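Local coordinates for protein FIG000988: Predicted permease (Vibrio cholerae, PDB 6MJP) that probably forms, with LptG and two LptB ATPases, the inner-membrane transporter that moves lipopolysaccharide towards the outer membrane, at residues D[278-282]-D[335-339]. Sequence-based numbering, arbitrary orientation.
Sequences LLTML and NAALL
Two helical turns, 278-282 and 335-339, pack at an axis separation of 10.0 Å, their N-to-C directions only 26° apart (signed crossing angle 26°). Each keeps alpha-helical phi/psi and one internal i to i+4 bond: Leu-282 N to Leu-278 O (3.0 Å) and Leu-339 N to Asn-335 O (2.9 Å). The register is set by Leu-278 opposite Leu-339, whose CA atoms lie 5.8 Å apart, and the two segments bury 283 Å² in all.

Along 335-339, Asn-335 comes first: its backbone O lies 4.0 Å and its CB 4.3 Å from CD1 of Leu-278, plain van der Waals contacts, while its amide is engaged elsewhere, ND2 with Leu-331 O and OD1 with Tyr-309 OH. Leu-338 (chi1 t, chi2 p) then drives both methyls into the opposing turn: CD2 sits 3.5 Å from Leu-278 CB and 4.0 Å from Leu-279 CD2, and CD1 lies 3.6 Å from Leu-282 CD2. Leu-339, with CB sideways, closes the flank, its CD2 3.6 Å from Leu-278 CD2. Leu-278 (m, t) extends towards the second helix and meets Asn-335, Leu-338 and Leu-339.

This contact, leucine on leucine apart from Asn-335, is characteristic of near-parallel transmembrane helix packing, consistent with the membrane spans predicted for both segments. It joins helices 260-286 and 332-346, a pair also tied by Met-281 O and Asn-346 ND2. A dodecyl maltoside touches Leu-338; helix 299-321 packs on both segments, whereas helices 48-81 and 95-134 flank 278-282.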
loop_
_atom_site.group_PDB
_atom_site.type_symbol
_atom_site.label_atom_id
_atom_site.label_comp_id
_atom_site.label_asym_id
_atom_site.label_seq_id
_atom_site.Cartn_x
_atom_site.Cartn_y
_atom_site.Cartn_z
ATOM N N LEU D 278 5.668 -19.289 -17.167
ATOM C CA LEU D 278 4.790 -18.353 -17.867
ATOM C C LEU D 278 4.934 -16.947 -17.305
ATOM O O LEU D 278 5.004 -15.970 -18.059
ATOM C CB LEU D 278 3.338 -18.814 -17.775
ATOM C CG LEU D 278 3.037 -20.194 -18.353
ATOM C CD1 LEU D 278 1.677 -20.654 -17.865
ATOM C CD2 LEU D 278 3.094 -20.186 -19.877
ATOM N N LEU D 279 4.972 -16.831 -15.972
ATOM C CA LEU D 279 5.128 -15.530 -15.327
ATOM C C LEU D 279 6.475 -14.909 -15.666
ATOM O O LEU D 279 6.571 -13.691 -15.876
ATOM C CB LEU D 279 4.967 -15.680 -13.814
ATOM C CG LEU D 279 3.531 -15.762 -13.291
ATOM C CD1 LEU D 279 3.496 -15.955 -11.784
ATOM C CD2 LEU D 279 2.731 -14.527 -13.694
ATOM N N THR D 280 7.524 -15.739 -15.719
ATOM C CA THR D 280 8.849 -15.270 -16.113
ATOM C C THR D 280 8.821 -14.632 -17.496
ATOM O O THR D 280 9.285 -13.499 -17.685
ATOM C CB THR D 280 9.840 -16.437 -16.094
ATOM O OG1 THR D 280 10.083 -16.870 -14.751
ATOM C CG2 THR D 280 11.150 -16.030 -16.707
ATOM N N MET D 281 8.290 -15.361 -18.483
ATOM C CA MET D 281 8.243 -14.851 -19.846
ATOM C C MET D 281 7.381 -13.603 -19.948
ATOM O O MET D 281 7.652 -12.730 -20.779
ATOM C CB MET D 281 7.736 -15.940 -20.784
ATOM C CG MET D 281 8.802 -16.959 -21.145
ATOM S SD MET D 281 10.103 -16.236 -22.170
ATOM C CE MET D 281 9.164 -15.803 -23.639
ATOM N N LEU D 282 6.360 -13.486 -19.101
ATOM C CA LEU D 282 5.527 -12.290 -19.127
ATOM C C LEU D 282 6.265 -11.082 -18.556
ATOM O O LEU D 282 6.174 -9.977 -19.107
ATOM C CB LEU D 282 4.226 -12.542 -18.366
ATOM C CG LEU D 282 3.332 -11.325 -18.132
ATOM C CD1 LEU D 282 2.903 -10.684 -19.433
ATOM C CD2 LEU D 282 2.126 -11.754 -17.343
ATOM N N ASN D 335 -4.279 -20.570 -17.336
ATOM C CA ASN D 335 -2.886 -20.658 -17.763
ATOM C C ASN D 335 -2.734 -20.274 -19.227
ATOM O O ASN D 335 -1.758 -19.617 -19.606
ATOM C CB ASN D 335 -2.347 -22.065 -17.531
ATOM C CG ASN D 335 -2.371 -22.452 -16.078
ATOM O OD1 ASN D 335 -1.345 -22.426 -15.400
ATOM N ND2 ASN D 335 -3.549 -22.799 -15.579
ATOM N N ALA D 336 -3.689 -20.677 -20.067
ATOM C CA ALA D 336 -3.623 -20.293 -21.472
ATOM C C ALA D 336 -3.655 -18.776 -21.629
ATOM O O ALA D 336 -2.882 -18.216 -22.413
ATOM C CB ALA D 336 -4.765 -20.948 -22.252
ATOM N N ALA D 337 -4.531 -18.095 -20.882
ATOM C CA ALA D 337 -4.596 -16.638 -20.969
ATOM C C ALA D 337 -3.293 -15.997 -20.506
ATOM O O ALA D 337 -2.855 -14.980 -21.061
ATOM C CB ALA D 337 -5.772 -16.110 -20.153
ATOM N N LEU D 338 -2.656 -16.576 -19.491
ATOM C CA LEU D 338 -1.345 -16.090 -19.087
ATOM C C LEU D 338 -0.334 -16.264 -20.214
ATOM O O LEU D 338 0.413 -15.334 -20.551
ATOM C CB LEU D 338 -0.891 -16.820 -17.826
ATOM C CG LEU D 338 0.398 -16.283 -17.204
ATOM C CD1 LEU D 338 0.229 -14.822 -16.825
ATOM C CD2 LEU D 338 0.780 -17.116 -16.001
ATOM N N LEU D 339 -0.308 -17.453 -20.821
ATOM C CA LEU D 339 0.621 -17.723 -21.915
ATOM C C LEU D 339 0.379 -16.788 -23.093
ATOM O O LEU D 339 1.325 -16.227 -23.660
ATOM C CB LEU D 339 0.489 -19.186 -22.345
ATOM C CG LEU D 339 1.403 -19.810 -23.400
ATOM C CD1 LEU D 339 0.813 -19.648 -24.777
ATOM C CD2 LEU D 339 2.788 -19.204 -23.356
#